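Local coordinates for LPXTG family cell surface protein Fms2 (Enterococcus faecium DO, PDB 5FCE) that probably mediates bacterial adhesion as a surface protein linked to the cell wall, this chain being its ligand-binding region, at residues 10-15 against 68-73; 43-46 against 51-54; 2-7 against 94-99. All coordinates share one frame; numbering follows the deposited sequence.

Interaction 1 (10-15 against 68-73)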
# COMPACT_ATOMS: atom_id res chain seq x y z
N THR A 10 -8.52 6.42 -2.90
CA THR A 10 -8.21 5.34 -3.83
C THR A 10 -8.05 5.79 -5.29
O THR A 10 -7.28 5.17 -6.04
CB THR A 10 -9.22 4.18 -3.73
OG1 THR A 10 -10.52 4.63 -4.12
CG2 THR A 10 -9.28 3.64 -2.30
N ASP A 11 -8.76 6.83 -5.71
CA ASP A 11 -8.63 7.27 -7.12
C ASP A 11 -7.31 7.97 -7.43
O ASP A 11 -6.97 8.19 -8.60
CB ASP A 11 -9.85 8.07 -7.65
CG ASP A 11 -10.33 9.16 -6.70
OD1 ASP A 11 -9.67 9.45 -5.68
OD2 ASP A 11 -11.40 9.74 -7.00
N ARG A 12 -6.57 8.31 -6.37
CA ARG A 12 -5.23 8.87 -6.51
C ARG A 12 -4.14 7.81 -6.56
O ARG A 12 -2.98 8.14 -6.81
CB ARG A 12 -4.95 9.88 -5.40
CG ARG A 12 -5.73 11.18 -5.56
CD ARG A 12 -5.73 11.95 -4.25
NE ARG A 12 -5.64 13.40 -4.46
CZ ARG A 12 -5.53 14.29 -3.47
NH1 ARG A 12 -5.49 13.87 -2.21
NH2 ARG A 12 -5.46 15.58 -3.74
N ILE A 13 -4.50 6.55 -6.34
CA ILE A 13 -3.55 5.45 -6.55
C ILE A 13 -3.29 5.34 -8.05
O ILE A 13 -4.23 5.39 -8.85
CB ILE A 13 -4.09 4.11 -6.00
CG1 ILE A 13 -4.15 4.16 -4.46
CG2 ILE A 13 -3.23 2.92 -6.48
CD1 ILE A 13 -4.88 2.98 -3.82
N VAL A 14 -2.02 5.20 -8.44
CA VAL A 14 -1.67 5.07 -9.85
C VAL A 14 -1.04 3.71 -10.16
O VAL A 14 -0.11 3.30 -9.47
CB VAL A 14 -0.72 6.19 -10.31
CG1 VAL A 14 -0.32 5.99 -11.79
CG2 VAL A 14 -1.36 7.56 -10.11
N TYR A 15 -1.56 3.01 -11.16
CA TYR A 15 -0.87 1.84 -11.69
C TYR A 15 -0.19 2.29 -12.98
O TYR A 15 -0.87 2.65 -13.93
CB TYR A 15 -1.85 0.70 -12.00
CG TYR A 15 -1.19 -0.59 -12.47
CD1 TYR A 15 -0.80 -0.77 -13.80
CD2 TYR A 15 -0.95 -1.63 -11.58
CE1 TYR A 15 -0.19 -1.94 -14.22
CE2 TYR A 15 -0.35 -2.82 -11.99
CZ TYR A 15 0.02 -2.97 -13.31
OH TYR A 15 0.63 -4.13 -13.73
N GLY A 68 -1.68 13.66 8.91
CA GLY A 68 -2.50 14.38 7.95
C GLY A 68 -1.80 14.78 6.67
O GLY A 68 -2.42 15.40 5.79
N ILE A 69 -0.52 14.45 6.53
CA ILE A 69 0.23 14.78 5.32
C ILE A 69 0.48 13.53 4.48
O ILE A 69 0.91 12.50 5.01
CB ILE A 69 1.57 15.48 5.65
CG1 ILE A 69 1.30 16.85 6.27
CG2 ILE A 69 2.43 15.63 4.40
CD1 ILE A 69 2.58 17.63 6.55
N GLU A 70 0.21 13.63 3.18
CA GLU A 70 0.33 12.46 2.30
C GLU A 70 1.76 11.97 2.15
O GLU A 70 2.70 12.76 2.00
CB GLU A 70 -0.27 12.75 0.92
CG GLU A 70 -1.74 12.36 0.81
CD GLU A 70 -2.30 12.59 -0.58
OE1 GLU A 70 -1.54 13.04 -1.45
OE2 GLU A 70 -3.50 12.30 -0.78
N TYR A 71 1.92 10.65 2.22
CA TYR A 71 3.21 10.01 2.07
C TYR A 71 3.06 9.04 0.92
O TYR A 71 2.06 8.32 0.83
CB TYR A 71 3.61 9.28 3.36
CG TYR A 71 4.91 8.53 3.21
CD1 TYR A 71 4.93 7.20 2.78
CD2 TYR A 71 6.13 9.15 3.46
CE1 TYR A 71 6.11 6.52 2.62
CE2 TYR A 71 7.33 8.47 3.30
CZ TYR A 71 7.31 7.15 2.88
OH TYR A 71 8.49 6.46 2.72
N THR A 72 4.05 9.01 0.03
CA THR A 72 3.91 8.22 -1.17
C THR A 72 4.71 6.92 -1.10
O THR A 72 5.93 6.93 -0.99
CB THR A 72 4.33 9.01 -2.40
OG1 THR A 72 3.35 10.03 -2.64
CG2 THR A 72 4.39 8.11 -3.59
N ILE A 73 4.00 5.80 -1.17
CA ILE A 73 4.61 4.49 -1.23
C ILE A 73 4.64 4.02 -2.68
O ILE A 73 3.65 4.17 -3.42
CB ILE A 73 3.85 3.47 -0.36
CG1 ILE A 73 3.86 3.93 1.10
CG2 ILE A 73 4.47 2.09 -0.48
CD1 ILE A 73 2.90 3.18 2.01
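Arg12 and Glu70 meet at the protein surface in a salt bridge, and their two side chains carry the whole contact. A single nitrogen touches a single oxygen: Arg12 NH1 lies 2.9 Å from Glu70 OE2, whereas Glu70 OE1 is 4.1 Å from that same NH1. The grip is therefore one-pointed rather than the two-toothed pairing in which guanidinium and carboxylate lie flat together. Here the two planes are turned 70° apart, and the carboxylate oxygen approaches the guanidinium obliquely, as the side chains cross at about a right angle.

Both residue types suit the gap because they are long and carry their charge at the far end. Arg12 closes the 3-10 turn of residues 10-12, where Ile13 N is hydrogen-bonded to Thr10 O at 3.1 Å. Its chain bends at chi3 (144°), swinging the guanidinium across to the acid. Glu70 answers from just before strand 71-76; beyond CG it is extended, so its carboxylate is carried well out from the backbone. Lys9 brings another positive charge close to Arg12 NH1, and the carboxylate probably eases that crowding.

The turn beneath Arg12 is held by Thr10 OG1, hydrogen-bonded to Ser110 OG, and by Asp11 O, bonded to Thr112 OG1. Ile13, apolar and buried, turns inward onto Val8, Leu106 and Trp111.

Strands 14-16 and 71-76 both pair antiparallel with strand 21-28, and the CA atoms of Val14 and Thr72 are 10.8 Å apart, about two strand spacings. Glu70 also packs on Pro25 of strand 21-28. The surface salt bridge thus ties the turn leading into strand 14-16 to the loop leading into strand 71-76, the two strands that flank strand 21-28 in the mixed sheet of this flattened barrel.

Interaction 2 (43-46 against 51-54)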
# COMPACT_ATOMS: atom_id res chain seq x y z
N TYR A 43 -4.23 -9.31 -1.89
CA TYR A 43 -5.65 -9.57 -2.11
C TYR A 43 -6.22 -10.61 -1.16
O TYR A 43 -7.32 -11.13 -1.37
CB TYR A 43 -5.96 -9.89 -3.58
CG TYR A 43 -5.23 -11.07 -4.17
CD1 TYR A 43 -3.93 -10.93 -4.66
CD2 TYR A 43 -5.84 -12.32 -4.28
CE1 TYR A 43 -3.26 -12.00 -5.21
CE2 TYR A 43 -5.18 -13.40 -4.84
CZ TYR A 43 -3.89 -13.23 -5.30
OH TYR A 43 -3.22 -14.29 -5.86
N GLY A 44 -5.49 -10.91 -0.09
CA GLY A 44 -5.98 -11.83 0.92
C GLY A 44 -4.94 -12.26 1.94
O GLY A 44 -4.38 -13.35 1.85
N TRP A 45 -4.69 -11.40 2.92
CA TRP A 45 -3.75 -11.76 3.98
C TRP A 45 -4.01 -10.93 5.24
O TRP A 45 -4.27 -9.73 5.15
CB TRP A 45 -2.31 -11.56 3.49
CG TRP A 45 -1.25 -11.98 4.47
CD1 TRP A 45 -1.27 -13.09 5.28
CD2 TRP A 45 -0.02 -11.30 4.74
NE1 TRP A 45 -0.12 -13.13 6.05
CE2 TRP A 45 0.67 -12.05 5.73
CE3 TRP A 45 0.58 -10.13 4.25
CZ2 TRP A 45 1.91 -11.66 6.23
CZ3 TRP A 45 1.82 -9.75 4.75
CH2 TRP A 45 2.47 -10.52 5.72
N ASP A 46 -3.92 -11.56 6.41
CA ASP A 46 -4.18 -10.87 7.67
C ASP A 46 -2.93 -10.21 8.27
O ASP A 46 -3.00 -9.56 9.31
CB ASP A 46 -4.85 -11.82 8.68
CG ASP A 46 -3.93 -12.96 9.11
OD1 ASP A 46 -2.79 -13.08 8.61
OD2 ASP A 46 -4.38 -13.76 9.96
N SER A 51 3.89 -13.88 4.21
CA SER A 51 3.00 -13.11 3.34
C SER A 51 2.27 -14.02 2.36
O SER A 51 2.82 -15.02 1.88
CB SER A 51 3.80 -12.05 2.59
OG SER A 51 4.69 -12.65 1.68
N GLU A 52 1.01 -13.68 2.08
CA GLU A 52 0.20 -14.43 1.13
C GLU A 52 -0.48 -13.47 0.15
O GLU A 52 -0.70 -12.30 0.47
CB GLU A 52 -0.87 -15.25 1.86
CG GLU A 52 -0.33 -16.37 2.76
CD GLU A 52 -1.42 -17.07 3.54
OE1 GLU A 52 -2.54 -17.23 2.99
OE2 GLU A 52 -1.18 -17.47 4.71
N LYS A 53 -0.81 -14.00 -1.02
CA LYS A 53 -1.54 -13.27 -2.06
C LYS A 53 -0.98 -11.88 -2.31
O LYS A 53 -1.71 -10.88 -2.32
CB LYS A 53 -3.03 -13.22 -1.72
CG LYS A 53 -3.72 -14.59 -1.83
CD LYS A 53 -5.12 -14.53 -1.22
CE LYS A 53 -5.78 -15.91 -1.19
NZ LYS A 53 -7.10 -15.89 -0.46
N VAL A 54 0.34 -11.82 -2.52
CA VAL A 54 1.06 -10.56 -2.67
C VAL A 54 0.92 -9.97 -4.07
O VAL A 54 1.24 -10.60 -5.07
CB VAL A 54 2.56 -10.76 -2.32
CG1 VAL A 54 3.34 -9.46 -2.50
CG2 VAL A 54 2.67 -11.25 -0.88
O HOH W 1 -8.65 -13.62 -1.39
O HOH W 2 -4.55 -15.46 3.28
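Tyr43 N donates to Lys53 O across the base of a beta hairpin, the long loop that joins antiparallel strands 36-42 and 54-60. The bond is 3.0 Å long and fairly straight, with an N-H...O angle of 159°, and the donor lies in the carbonyl plane. Tyr43 faces Lys53, but Trp45 faces Glu52 instead of Ser51, so the pairing slips by one residue as the chains run into the loop. Thr42 OG1 ties this base together through hydrogen bonds to Gly44 N and to the carbonyls of Glu52 and Lys53.

Two aromatic rings lie against the opposing chain. Lys53 CB sits 3.5 Å from the centroid of the Tyr43 ring, only 6° off its normal, a CH-pi contact over the face; the aliphatic part of lysine suits this, while Lys87 adds a cation-pi contact to the same ring. Gly44 offers no side chain where Lys53 passes, and Lys53 CD comes to 3.4 Å from Gly44 O. With CG anti to the backbone N (chi1 -176°), Trp45 lays its indole along residues 51-52: Ser51 CA is over the six-membered ring, and Glu52 N lies above the same face. Ser51 CB reaches the ring too, 3.7 Å from Trp45 CZ3, and so small a residue lets the backbone come this near the indole. Trp45 NE1 bonds to Asn48 O in the loop.

Two waters link side-chain ends of residues 51-54 to backbone carbonyls of residues 43-46. One molecule donates to Gly44 O and to Glu52 OE1; another accepts from Lys53 NZ at 2.9 Å and donates to Tyr43 O at 2.8 Å.

Interaction 3 (2-7 against 94-99)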
# COMPACT_ATOMS: atom_id res chain seq x y z
N GLU A 2 -2.52 6.15 20.92
CA GLU A 2 -3.43 5.73 19.85
C GLU A 2 -2.68 5.06 18.69
O GLU A 2 -1.63 5.54 18.27
CB GLU A 2 -4.23 6.93 19.34
CG GLU A 2 -5.68 6.62 19.15
CD GLU A 2 -6.43 7.71 18.42
OE1 GLU A 2 -6.32 8.91 18.80
OE2 GLU A 2 -7.14 7.36 17.45
N ASN A 3 -3.23 3.97 18.16
CA ASN A 3 -2.57 3.25 17.07
C ASN A 3 -2.49 4.07 15.78
O ASN A 3 -3.46 4.69 15.36
CB ASN A 3 -3.32 1.95 16.74
CG ASN A 3 -3.21 0.90 17.82
OD1 ASN A 3 -2.28 0.90 18.63
ND2 ASN A 3 -4.17 -0.03 17.84
N LEU A 4 -1.32 4.05 15.14
CA LEU A 4 -1.17 4.59 13.79
C LEU A 4 -2.10 3.88 12.80
O LEU A 4 -2.18 2.65 12.79
CB LEU A 4 0.28 4.41 13.32
CG LEU A 4 0.59 4.72 11.85
CD1 LEU A 4 0.55 6.22 11.62
CD2 LEU A 4 1.97 4.15 11.48
N SER A 5 -2.78 4.66 11.97
CA SER A 5 -3.52 4.13 10.82
C SER A 5 -3.36 5.05 9.62
O SER A 5 -2.98 6.22 9.77
CB SER A 5 -5.00 3.94 11.13
OG SER A 5 -5.58 5.16 11.51
N PHE A 6 -3.65 4.52 8.44
CA PHE A 6 -3.57 5.29 7.20
C PHE A 6 -4.89 5.28 6.46
O PHE A 6 -5.58 4.26 6.41
CB PHE A 6 -2.49 4.71 6.27
CG PHE A 6 -1.10 4.75 6.84
CD1 PHE A 6 -0.30 5.89 6.71
CD2 PHE A 6 -0.58 3.63 7.49
CE1 PHE A 6 1.01 5.91 7.24
CE2 PHE A 6 0.70 3.65 8.03
CZ PHE A 6 1.50 4.80 7.91
N THR A 7 -5.26 6.42 5.88
CA THR A 7 -6.39 6.46 4.96
C THR A 7 -5.81 6.66 3.57
O THR A 7 -4.69 7.14 3.42
CB THR A 7 -7.36 7.59 5.33
OG1 THR A 7 -8.48 7.61 4.44
CG2 THR A 7 -6.67 8.90 5.23
N VAL A 94 0.81 -2.22 6.47
CA VAL A 94 2.04 -1.49 6.75
C VAL A 94 2.63 -1.96 8.06
O VAL A 94 2.02 -1.80 9.13
CB VAL A 94 1.82 0.02 6.83
CG1 VAL A 94 3.15 0.73 7.04
CG2 VAL A 94 1.17 0.52 5.55
N PHE A 95 3.80 -2.57 7.96
CA PHE A 95 4.57 -2.98 9.13
C PHE A 95 5.55 -1.87 9.46
O PHE A 95 6.19 -1.33 8.55
CB PHE A 95 5.35 -4.26 8.82
CG PHE A 95 4.48 -5.44 8.47
CD1 PHE A 95 4.21 -5.74 7.14
CD2 PHE A 95 3.94 -6.24 9.46
CE1 PHE A 95 3.42 -6.83 6.81
CE2 PHE A 95 3.15 -7.33 9.14
CZ PHE A 95 2.89 -7.62 7.81
N TYR A 96 5.69 -1.55 10.74
CA TYR A 96 6.60 -0.49 11.17
C TYR A 96 7.14 -0.83 12.55
O TYR A 96 6.38 -0.91 13.54
CB TYR A 96 5.90 0.90 11.15
CG TYR A 96 4.71 1.01 12.06
CD1 TYR A 96 3.48 0.45 11.70
CD2 TYR A 96 4.80 1.66 13.29
CE1 TYR A 96 2.39 0.53 12.55
CE2 TYR A 96 3.73 1.75 14.13
CZ TYR A 96 2.52 1.18 13.76
OH TYR A 96 1.45 1.29 14.63
N ASP A 97 8.44 -1.06 12.60
CA ASP A 97 9.14 -1.34 13.86
C ASP A 97 8.47 -2.36 14.76
O ASP A 97 8.43 -2.20 15.98
CB ASP A 97 9.41 -0.04 14.61
CG ASP A 97 10.41 0.84 13.89
OD1 ASP A 97 11.01 0.35 12.91
OD2 ASP A 97 10.61 2.00 14.31
N GLY A 98 7.93 -3.41 14.15
CA GLY A 98 7.34 -4.52 14.87
C GLY A 98 5.84 -4.48 15.01
O GLY A 98 5.22 -5.45 15.47
N GLN A 99 5.24 -3.36 14.62
CA GLN A 99 3.79 -3.20 14.71
C GLN A 99 3.21 -3.22 13.31
O GLN A 99 3.96 -3.25 12.33
CB GLN A 99 3.43 -1.89 15.44
CG GLN A 99 4.04 -1.83 16.87
CD GLN A 99 3.65 -3.03 17.73
OE1 GLN A 99 2.49 -3.45 17.73
NE2 GLN A 99 4.63 -3.59 18.48
O HOH W 3 -1.20 0.58 14.21
O HOH W 4 0.77 3.05 16.84
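Leu4 and Phe6 pack against Tyr96 and Val94 in a buried, mainly apolar contact that sets the N-terminal segment against the strand 91-96 of the four-stranded sheet. No backbone hydrogen bond joins the segments, and their CA atoms come no nearer than 8.8 Å, between Phe6 and Val94; side chains fill the interval.

Leu4 CD2 stands over the centre of the Tyr96 ring, 3.8 Å from its centroid and 10° off the normal, a CH-pi contact that one methyl of leucine's branched end makes readily. Gln99 CB lies over the opposite face, toward the rim. Phe6 CE2 meets Val94 CG1 at 3.9 Å, and Trp65 packs edge-to-face with Phe6.

Tyrosine rather than a purely apolar ring suits its place because OH reaches two waters, one donating to Leu4 O at 2.7 Å, the other accepting from Leu4 N at 2.9 Å. Tyr96 and Gln99 exchange two backbone hydrogen bonds around a type I' turn; Gly98 suits its positive phi (98°), where a side chain would jam against the preceding carbonyl O.

Side chains from the segment leading into strand 6-7 and from strand 91-96 thus meet inside the domain, consistent with the flattened barrel described for this ligand-binding region.

How the interactions relate
Along the chain, interaction 3 encloses the other two: it joins the N-terminal segment to residues 94-99, interaction 1 lies within that span, and interaction 2 within the span of interaction 1. Interactions 1 and 3 both reach the mixed sheet, through strands 14-16, 71-76 and 6-7, and their centres are 16 Å apart. Interaction 2 sits in the loop between strands 36-42 and 54-60 of the four-stranded sheet, to which interaction 3 contributes strand 91-96; the two touch, Trp45 CH2 packing 3.6 Å from Phe95 CZ. Interactions 1 and 2 lie on opposite sides of the domain's centre, about 20 Å between centres. Two surface contacts at turns and loops and one buried contact thus form a triangle within one domain.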